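Local atomic coordinates of uncharacterized protein YLR132C (Kluyveromyces marxianus, PDB entry 6PFQ), a protein that probably acts as a nuclease of the 2H phosphodiesterase superfamily, the Usb1 exoribonuclease that processes U6 snRNA. Residues 59-63 with 153-157; 41-45 with 175-179; 23-27 with 48-52. All coordinates share one frame; numbering follows the deposited sequence.

Contact 1 (59-63 with 153-157); sequences LHVSL and LHVSF
Val61 lays its CG2 methyl against CG2 of Val155, 3.7 Å away, at the pair whose CA atoms are nearest across the two segments. Both valines hold CG1 anti to the backbone N (chi1 179° and 173°), which leaves each CG2 beside its own N and turned to its mate. Further along, Leu59 CD1 rests 3.5 Å from Phe157 CD1, with the two side chains crossing at about a right angle, and it also touches Val155 CG1. At the other end CD2 of Leu153 fills in beside Val61 CG1. Compact, branched or aromatic apolar residues suit this side, which is buried against Leu14 and Leu16 of strand 9-16 and Val117 of strand 112-119.

The strands run roughly antiparallel, at 146°, but each finds its backbone partners elsewhere: Val61 pairs with Leu14, Val155 with Val117. Four waters join the facing backbones instead. Two link N and O of His60 to O and N of Ser156. Another accepts from Ser62 N (2.8 Å) and donates to His154 O; the last donates to Ser62 O and accepts from His154 N (3.2 Å).

Both strands read His-Val-Ser, as expected of the paired HxT/S motifs of the 2H phosphodiesterases. Strand alternation sends the valines into the apolar layer and the histidines and serines to the other side; His60, Ser62, His154 and Ser156 bind UMP in a complex of this protein. Here a glycerol, probably from the crystallisation liquor, bonds to His154 NE2 and Ser156 OG. His154 is steadied by ND1 bonding to Asn152 O and by its stack on Tyr105. Apolar contacts on one side and bridging waters between the backbones are consistent with two sheets spaced so that both strands face one nucleotide.

Contact 2 (41-45 with 175-179); sequences HRNSF and RLDSL
Arg42 reaches Arg175, Ser178 and Leu179 of helix 169-186 from the Schellman motif that ends helix 20-39, where His41 is the C-prime residue with positive phi and Arg42 N bonds Met37 O. From CB the chain sets out with CG anti to the carbonyl carbon (chi1 -54°) and bends at chi2, which carries CD to the flank of Arg175, 4.1 Å from its NH2. NE lies 3.8 Å from the same NH2, and CZ continues the overlap: the two guanidinium groups stack with centres 3.8 Å apart. Such a stack of like charges is probably tolerated because the in-plane N-H groups of Arg42 are bonded to Arg175 O and Ser178 OG; Leu179 CA covers the face opposite Arg175. At the tip NH2 gives a nearly straight bond (168°) to Ser178 OG at 2.8 Å; serine suits the place because its short side chain keeps the hydroxyl close to the helix backbone. Nearby, Phe45 CZ meets Leu179 CD2 at 4.2 Å, an apolar patch beside the arginine pair. The remaining nitrogen, Arg42 NH1, donates to Arg175 O at 3.1 Å, meeting this oxygen from the face of the carbonyl plane opposite to that used by the helical donor, Leu179 N.

Contact 3 (23-27 with 48-52); sequences QQIMD and LHRGK
Asp27 OD1 is gripped by two donors from different residues: Arg50 NE reaches its syn lone pair at 2.8 Å, and His49 NE2 comes in at 2.8 Å from above the carboxylate plane. The arginine approaches side-on and adds a second bond, NH2 to Asp27 OD2 at 2.9 Å, completing a salt bridge of one nitrogen to each oxygen. An extended run from CG to NE lets Arg50 cover the distance from the loop to helix 20-39.

The His49 ring is sandwiched between two aliphatic groups, Arg50 CG on one face and Met26 CB on the other, the latter a CH-pi contact 3.7 Å from the centroid. With chi1 at 66°, CG lies between the backbone N and carbonyl carbon, and NE2 points to the helix and also makes a weak bond to Gln23 O (3.3 Å).

An alanine in place of Asp27 would remove the carboxylate and would probably leave Arg50 without its counter-charge and the His49 ring less firmly held. A short acid suits this helix position, since it meets both donors at once. One carboxylate serves an arginine and a histidine of the loop, so a charged bond and a hydrogen bond tie the loop to the helix.

Overall arrangement
Contact 1 is the core of the chain, whereas contacts 2 and 3 are partly buried, their centres about 19 and 15 Å from the centre of the chain. The chemistry follows: apolar side chains and bridging waters join two strands of different sheets at the UMP site, while arginines carry both outer contacts, stacking on a like charge in contact 2 and pairing with an acid in contact 3. Contact 3 uses helix 20-39 itself and contact 2 the loop just after it, with helix 169-186, the next helix after strand 154-161 of contact 1. Contact 3 touches contact 1 through Leu48 N to Phe157 O and Met26 against Phe157; the nearest atoms of contacts 1 and 2 are about 6 Å apart.

Contact 1 (59-63 with 153-157)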
loop_
_atom_site.group_PDB
_atom_site.type_symbol
_atom_site.label_atom_id
_atom_site.label_comp_id
_atom_site.label_asym_id
_atom_site.label_seq_id
_atom_site.Cartn_x
_atom_site.Cartn_y
_atom_site.Cartn_z
ATOM N N LEU A 59 -0.958 7.612 4.577
ATOM C CA LEU A 59 -0.638 6.288 4.057
ATOM C C LEU A 59 -1.828 5.755 3.238
ATOM O O LEU A 59 -2.885 6.400 3.129
ATOM C CB LEU A 59 -0.283 5.359 5.217
ATOM C CG LEU A 59 0.900 5.848 6.060
ATOM C CD1 LEU A 59 1.295 4.805 7.137
ATOM C CD2 LEU A 59 2.140 6.207 5.220
ATOM N N HIS A 60 -1.664 4.563 2.666
ATOM C CA HIS A 60 -2.632 4.049 1.712
ATOM C C HIS A 60 -2.799 2.543 1.872
ATOM O O HIS A 60 -1.936 1.859 2.429
ATOM C CB HIS A 60 -2.197 4.414 0.277
ATOM C CG HIS A 60 -1.945 5.876 0.092
ATOM N ND1 HIS A 60 -0.708 6.454 0.308
ATOM C CD2 HIS A 60 -2.780 6.887 -0.253
ATOM C CE1 HIS A 60 -0.791 7.750 0.091
ATOM N NE2 HIS A 60 -2.037 8.041 -0.254
ATOM N N VAL A 61 -3.953 2.042 1.426
ATOM C CA VAL A 61 -4.113 0.629 1.058
ATOM C C VAL A 61 -4.515 0.597 -0.412
ATOM O O VAL A 61 -5.581 1.110 -0.766
ATOM C CB VAL A 61 -5.168 -0.094 1.900
ATOM C CG1 VAL A 61 -5.297 -1.572 1.438
ATOM C CG2 VAL A 61 -4.894 0.016 3.404
ATOM N N SER A 62 -3.674 0.011 -1.262
ATOM C CA SER A 62 -4.057 -0.200 -2.661
ATOM C C SER A 62 -5.166 -1.241 -2.753
ATOM O O SER A 62 -5.082 -2.306 -2.131
ATOM C CB SER A 62 -2.856 -0.675 -3.482
ATOM O OG SER A 62 -1.855 0.312 -3.445
ATOM N N LEU A 63 -6.193 -0.938 -3.551
ATOM C CA LEU A 63 -7.344 -1.813 -3.744
ATOM C C LEU A 63 -7.491 -2.287 -5.179
ATOM O O LEU A 63 -8.328 -3.163 -5.441
ATOM C CB LEU A 63 -8.640 -1.095 -3.324
ATOM C CG LEU A 63 -8.693 -0.680 -1.863
ATOM C CD1 LEU A 63 -9.984 0.178 -1.588
ATOM C CD2 LEU A 63 -8.681 -1.906 -0.981
ATOM N N LEU A 153 -3.111 -7.634 0.383
ATOM C CA LEU A 153 -3.476 -6.329 0.938
ATOM C C LEU A 153 -2.497 -5.935 2.023
ATOM O O LEU A 153 -2.201 -6.745 2.896
ATOM C CB LEU A 153 -4.882 -6.348 1.538
ATOM C CG LEU A 153 -6.002 -6.497 0.487
ATOM C CD1 LEU A 153 -7.342 -6.728 1.254
ATOM C CD2 LEU A 153 -6.047 -5.231 -0.399
ATOM N N HIS A 154 -2.024 -4.685 1.990
ATOM C CA HIS A 154 -1.015 -4.253 2.958
ATOM C C HIS A 154 -1.042 -2.735 3.103
ATOM O O HIS A 154 -1.643 -2.027 2.301
ATOM C CB HIS A 154 0.384 -4.697 2.514
ATOM C CG HIS A 154 0.825 -4.064 1.224
ATOM N ND1 HIS A 154 0.428 -4.534 -0.017
ATOM C CD2 HIS A 154 1.635 -2.998 0.986
ATOM C CE1 HIS A 154 0.995 -3.797 -0.967
ATOM N NE2 HIS A 154 1.712 -2.850 -0.384
ATOM N N VAL A 155 -0.366 -2.238 4.150
ATOM C CA VAL A 155 0.002 -0.823 4.248
ATOM C C VAL A 155 1.514 -0.729 4.187
ATOM O O VAL A 155 2.192 -1.384 4.980
ATOM C CB VAL A 155 -0.485 -0.195 5.562
ATOM C CG1 VAL A 155 0.084 1.273 5.701
ATOM C CG2 VAL A 155 -2.024 -0.289 5.651
ATOM N N SER A 156 2.043 0.119 3.283
ATOM C CA SER A 156 3.470 0.389 3.256
ATOM C C SER A 156 3.809 1.567 4.164
ATOM O O SER A 156 3.097 2.588 4.193
ATOM C CB SER A 156 3.953 0.683 1.835
ATOM O OG SER A 156 3.912 -0.520 1.077
ATOM N N PHE A 157 4.909 1.422 4.906
ATOM C CA PHE A 157 5.325 2.444 5.868
ATOM C C PHE A 157 6.619 3.150 5.486
ATOM O O PHE A 157 6.864 4.270 5.950
ATOM C CB PHE A 157 5.486 1.823 7.265
ATOM C CG PHE A 157 4.176 1.345 7.841
ATOM C CD1 PHE A 157 3.319 2.238 8.457
ATOM C CD2 PHE A 157 3.795 0.009 7.718
ATOM C CE1 PHE A 157 2.096 1.816 8.989
ATOM C CE2 PHE A 157 2.574 -0.412 8.230
ATOM C CZ PHE A 157 1.710 0.492 8.843
HETATM O O HOH W 1 1.212 3.709 2.427
HETATM O O HOH W 2 0.584 1.235 1.065
HETATM O O HOH W 3 -2.907 -3.430 -0.766
HETATM O O HOH W 4 -1.264 -1.127 -0.342
#

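Contact 2 (41-45 with 175-179)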
loop_
_atom_site.group_PDB
_atom_site.type_symbol
_atom_site.label_atom_id
_atom_site.label_comp_id
_atom_site.label_asym_id
_atom_site.label_seq_id
_atom_site.Cartn_x
_atom_site.Cartn_y
_atom_site.Cartn_z
ATOM N N HIS A 41 24.830 -2.522 6.667
ATOM C CA HIS A 41 25.272 -1.863 5.436
ATOM C C HIS A 41 24.249 -2.045 4.315
ATOM O O HIS A 41 24.599 -2.288 3.148
ATOM C CB HIS A 41 26.660 -2.356 5.020
ATOM C CG HIS A 41 27.684 -2.178 6.094
ATOM N ND1 HIS A 41 28.183 -3.231 6.831
ATOM C CD2 HIS A 41 28.246 -1.059 6.607
ATOM C CE1 HIS A 41 29.034 -2.770 7.729
ATOM N NE2 HIS A 41 29.084 -1.455 7.619
ATOM N N ARG A 42 22.976 -1.913 4.677
ATOM C CA ARG A 42 21.863 -1.935 3.736
ATOM C C ARG A 42 21.302 -0.533 3.539
ATOM O O ARG A 42 21.447 0.336 4.397
ATOM C CB ARG A 42 20.732 -2.838 4.228
ATOM C CG ARG A 42 21.161 -4.245 4.559
ATOM C CD ARG A 42 20.882 -5.143 3.413
ATOM N NE ARG A 42 21.123 -6.547 3.719
ATOM C CZ ARG A 42 20.618 -7.541 2.997
ATOM N NH1 ARG A 42 19.848 -7.278 1.934
ATOM N NH2 ARG A 42 20.897 -8.793 3.324
ATOM N N ASN A 43 20.609 -0.341 2.412
ATOM C CA ASN A 43 19.869 0.899 2.189
ATOM C C ASN A 43 18.765 1.086 3.232
ATOM O O ASN A 43 18.119 0.127 3.680
ATOM C CB ASN A 43 19.256 0.897 0.782
ATOM C CG ASN A 43 20.255 1.316 -0.289
ATOM O OD1 ASN A 43 21.380 1.669 0.021
ATOM N ND2 ASN A 43 19.836 1.278 -1.556
ATOM N N SER A 44 18.571 2.332 3.638
ATOM C CA SER A 44 17.529 2.714 4.587
ATOM C C SER A 44 16.194 3.055 3.907
ATOM O O SER A 44 16.129 3.440 2.740
ATOM C CB SER A 44 17.997 3.906 5.429
ATOM O OG SER A 44 18.879 3.431 6.440
ATOM N N PHE A 45 15.129 2.952 4.698
ATOM C CA PHE A 45 13.767 3.236 4.283
ATOM C C PHE A 45 13.414 4.687 4.560
ATOM O O PHE A 45 13.600 5.174 5.688
ATOM C CB PHE A 45 12.802 2.308 5.033
ATOM C CG PHE A 45 12.984 0.864 4.676
ATOM C CD1 PHE A 45 12.406 0.346 3.511
ATOM C CD2 PHE A 45 13.760 0.027 5.490
ATOM C CE1 PHE A 45 12.596 -0.995 3.177
ATOM C CE2 PHE A 45 13.958 -1.327 5.163
ATOM C CZ PHE A 45 13.369 -1.830 4.005
ATOM N N ARG A 175 19.234 -10.490 -2.782
ATOM C CA ARG A 175 19.386 -9.447 -1.767
ATOM C C ARG A 175 18.020 -9.013 -1.225
ATOM O O ARG A 175 17.898 -8.671 -0.043
ATOM C CB ARG A 175 20.163 -8.256 -2.340
ATOM C CG ARG A 175 21.629 -8.577 -2.726
ATOM C CD ARG A 175 22.488 -8.999 -1.531
ATOM N NE ARG A 175 22.966 -7.857 -0.747
ATOM C CZ ARG A 175 23.483 -7.939 0.484
ATOM N NH1 ARG A 175 23.591 -9.112 1.093
ATOM N NH2 ARG A 175 23.879 -6.838 1.113
ATOM N N LEU A 176 16.988 -9.063 -2.059
ATOM C CA LEU A 176 15.637 -8.789 -1.582
ATOM C C LEU A 176 15.176 -9.851 -0.576
ATOM O O LEU A 176 14.593 -9.524 0.473
ATOM C CB LEU A 176 14.678 -8.715 -2.772
ATOM C CG LEU A 176 13.195 -8.688 -2.445
ATOM C CD1 LEU A 176 12.841 -7.462 -1.589
ATOM C CD2 LEU A 176 12.394 -8.685 -3.777
ATOM N N ASP A 177 15.434 -11.127 -0.864
ATOM C CA ASP A 177 15.026 -12.152 0.098
ATOM C C ASP A 177 15.851 -12.095 1.384
ATOM O O ASP A 177 15.317 -12.315 2.476
ATOM C CB ASP A 177 15.115 -13.530 -0.567
ATOM C CG ASP A 177 13.963 -13.749 -1.569
ATOM O OD1 ASP A 177 12.856 -13.203 -1.347
ATOM O OD2 ASP A 177 14.163 -14.452 -2.575
ATOM N N SER A 178 17.130 -11.764 1.310
ATOM C CA SER A 178 17.860 -11.611 2.563
ATOM C C SER A 178 17.474 -10.315 3.275
ATOM O O SER A 178 17.546 -10.244 4.500
ATOM C CB SER A 178 19.370 -11.685 2.340
ATOM O OG SER A 178 19.866 -10.663 1.527
ATOM N N LEU A 179 17.041 -9.288 2.546
ATOM C CA LEU A 179 16.511 -8.108 3.233
ATOM C C LEU A 179 15.214 -8.451 3.965
ATOM O O LEU A 179 15.013 -8.053 5.120
ATOM C CB LEU A 179 16.274 -6.962 2.230
ATOM C CG LEU A 179 15.521 -5.725 2.737
ATOM C CD1 LEU A 179 16.244 -5.040 3.912
ATOM C CD2 LEU A 179 15.251 -4.731 1.554
#

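Contact 3 (23-27 with 48-52)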
loop_
_atom_site.group_PDB
_atom_site.type_symbol
_atom_site.label_atom_id
_atom_site.label_comp_id
_atom_site.label_asym_id
_atom_site.label_seq_id
_atom_site.Cartn_x
_atom_site.Cartn_y
_atom_site.Cartn_z
ATOM N N GLN A 23 1.901 9.117 14.190
ATOM C CA GLN A 23 3.105 9.640 13.545
ATOM C C GLN A 23 4.343 9.384 14.390
ATOM O O GLN A 23 5.397 9.004 13.857
ATOM C CB GLN A 23 2.948 11.141 13.273
ATOM C CG GLN A 23 1.839 11.468 12.289
ATOM C CD GLN A 23 1.476 12.968 12.317
ATOM O OE1 GLN A 23 2.235 13.791 12.835
ATOM N NE2 GLN A 23 0.303 13.311 11.785
ATOM N N GLN A 24 4.232 9.588 15.717
ATOM C CA GLN A 24 5.381 9.425 16.611
ATOM C C GLN A 24 5.781 7.972 16.736
ATOM O O GLN A 24 6.975 7.657 16.867
ATOM C CB GLN A 24 5.059 9.973 18.005
ATOM C CG GLN A 24 4.602 11.401 18.015
ATOM C CD GLN A 24 4.212 11.860 19.409
ATOM O OE1 GLN A 24 4.540 11.209 20.405
ATOM N NE2 GLN A 24 3.504 12.976 19.484
ATOM N N ILE A 25 4.786 7.074 16.766
ATOM C CA ILE A 25 5.089 5.645 16.755
ATOM C C ILE A 25 5.815 5.282 15.463
ATOM O O ILE A 25 6.821 4.565 15.472
ATOM C CB ILE A 25 3.791 4.843 16.968
ATOM C CG1 ILE A 25 3.373 5.028 18.439
ATOM C CG2 ILE A 25 3.969 3.346 16.646
ATOM C CD1 ILE A 25 2.072 4.442 18.747
ATOM N N MET A 26 5.362 5.805 14.339
ATOM C CA MET A 26 6.045 5.404 13.107
ATOM C C MET A 26 7.461 5.985 13.042
ATOM O O MET A 26 8.379 5.312 12.560
ATOM C CB MET A 26 5.225 5.816 11.879
ATOM C CG MET A 26 3.931 4.962 11.683
ATOM S SD MET A 26 4.228 3.148 11.903
ATOM C CE MET A 26 5.596 2.930 10.697
ATOM N N ASP A 27 7.678 7.186 13.590
ATOM C CA ASP A 27 9.039 7.711 13.715
ATOM C C ASP A 27 9.939 6.717 14.452
ATOM O O ASP A 27 11.016 6.355 13.966
ATOM C CB ASP A 27 9.027 9.057 14.453
ATOM C CG ASP A 27 8.351 10.172 13.663
ATOM O OD1 ASP A 27 8.159 10.047 12.433
ATOM O OD2 ASP A 27 7.987 11.202 14.272
ATOM N N LEU A 48 7.228 6.981 4.831
ATOM C CA LEU A 48 6.173 7.424 3.910
ATOM C C LEU A 48 5.131 8.322 4.564
ATOM O O LEU A 48 4.271 8.879 3.859
ATOM C CB LEU A 48 5.451 6.202 3.305
ATOM C CG LEU A 48 6.312 5.403 2.325
ATOM C CD1 LEU A 48 5.615 4.048 1.993
ATOM C CD2 LEU A 48 6.478 6.258 1.067
ATOM N N HIS A 49 5.165 8.473 5.879
ATOM C CA HIS A 49 4.154 9.301 6.527
ATOM C C HIS A 49 4.580 10.756 6.696
ATOM O O HIS A 49 3.790 11.568 7.197
ATOM C CB HIS A 49 3.794 8.719 7.905
ATOM C CG HIS A 49 4.898 8.746 8.920
ATOM N ND1 HIS A 49 6.036 7.965 8.823
ATOM C CD2 HIS A 49 5.009 9.428 10.091
ATOM C CE1 HIS A 49 6.810 8.189 9.874
ATOM N NE2 HIS A 49 6.205 9.067 10.662
ATOM N N ARG A 50 5.776 11.113 6.254
ATOM C CA ARG A 50 6.287 12.465 6.469
ATOM C C ARG A 50 6.932 12.975 5.204
ATOM O O ARG A 50 7.524 12.207 4.440
ATOM C CB ARG A 50 7.321 12.516 7.597
ATOM C CG ARG A 50 6.726 12.418 8.976
ATOM C CD ARG A 50 7.782 12.655 10.047
ATOM N NE ARG A 50 7.224 12.494 11.389
ATOM C CZ ARG A 50 6.527 13.421 12.043
ATOM N NH1 ARG A 50 6.288 14.603 11.480
ATOM N NH2 ARG A 50 6.076 13.166 13.271
ATOM N N GLY A 51 6.804 14.284 4.977
ATOM C CA GLY A 51 7.516 14.936 3.912
ATOM C C GLY A 51 8.605 15.823 4.497
ATOM O O GLY A 51 8.990 15.694 5.653
ATOM N N LYS A 52 9.042 16.784 3.688
ATOM C CA LYS A 52 10.018 17.744 4.158
ATOM C C LYS A 52 9.415 18.592 5.268
ATOM O O LYS A 52 8.213 18.865 5.289
ATOM C CB LYS A 52 10.490 18.625 2.994
#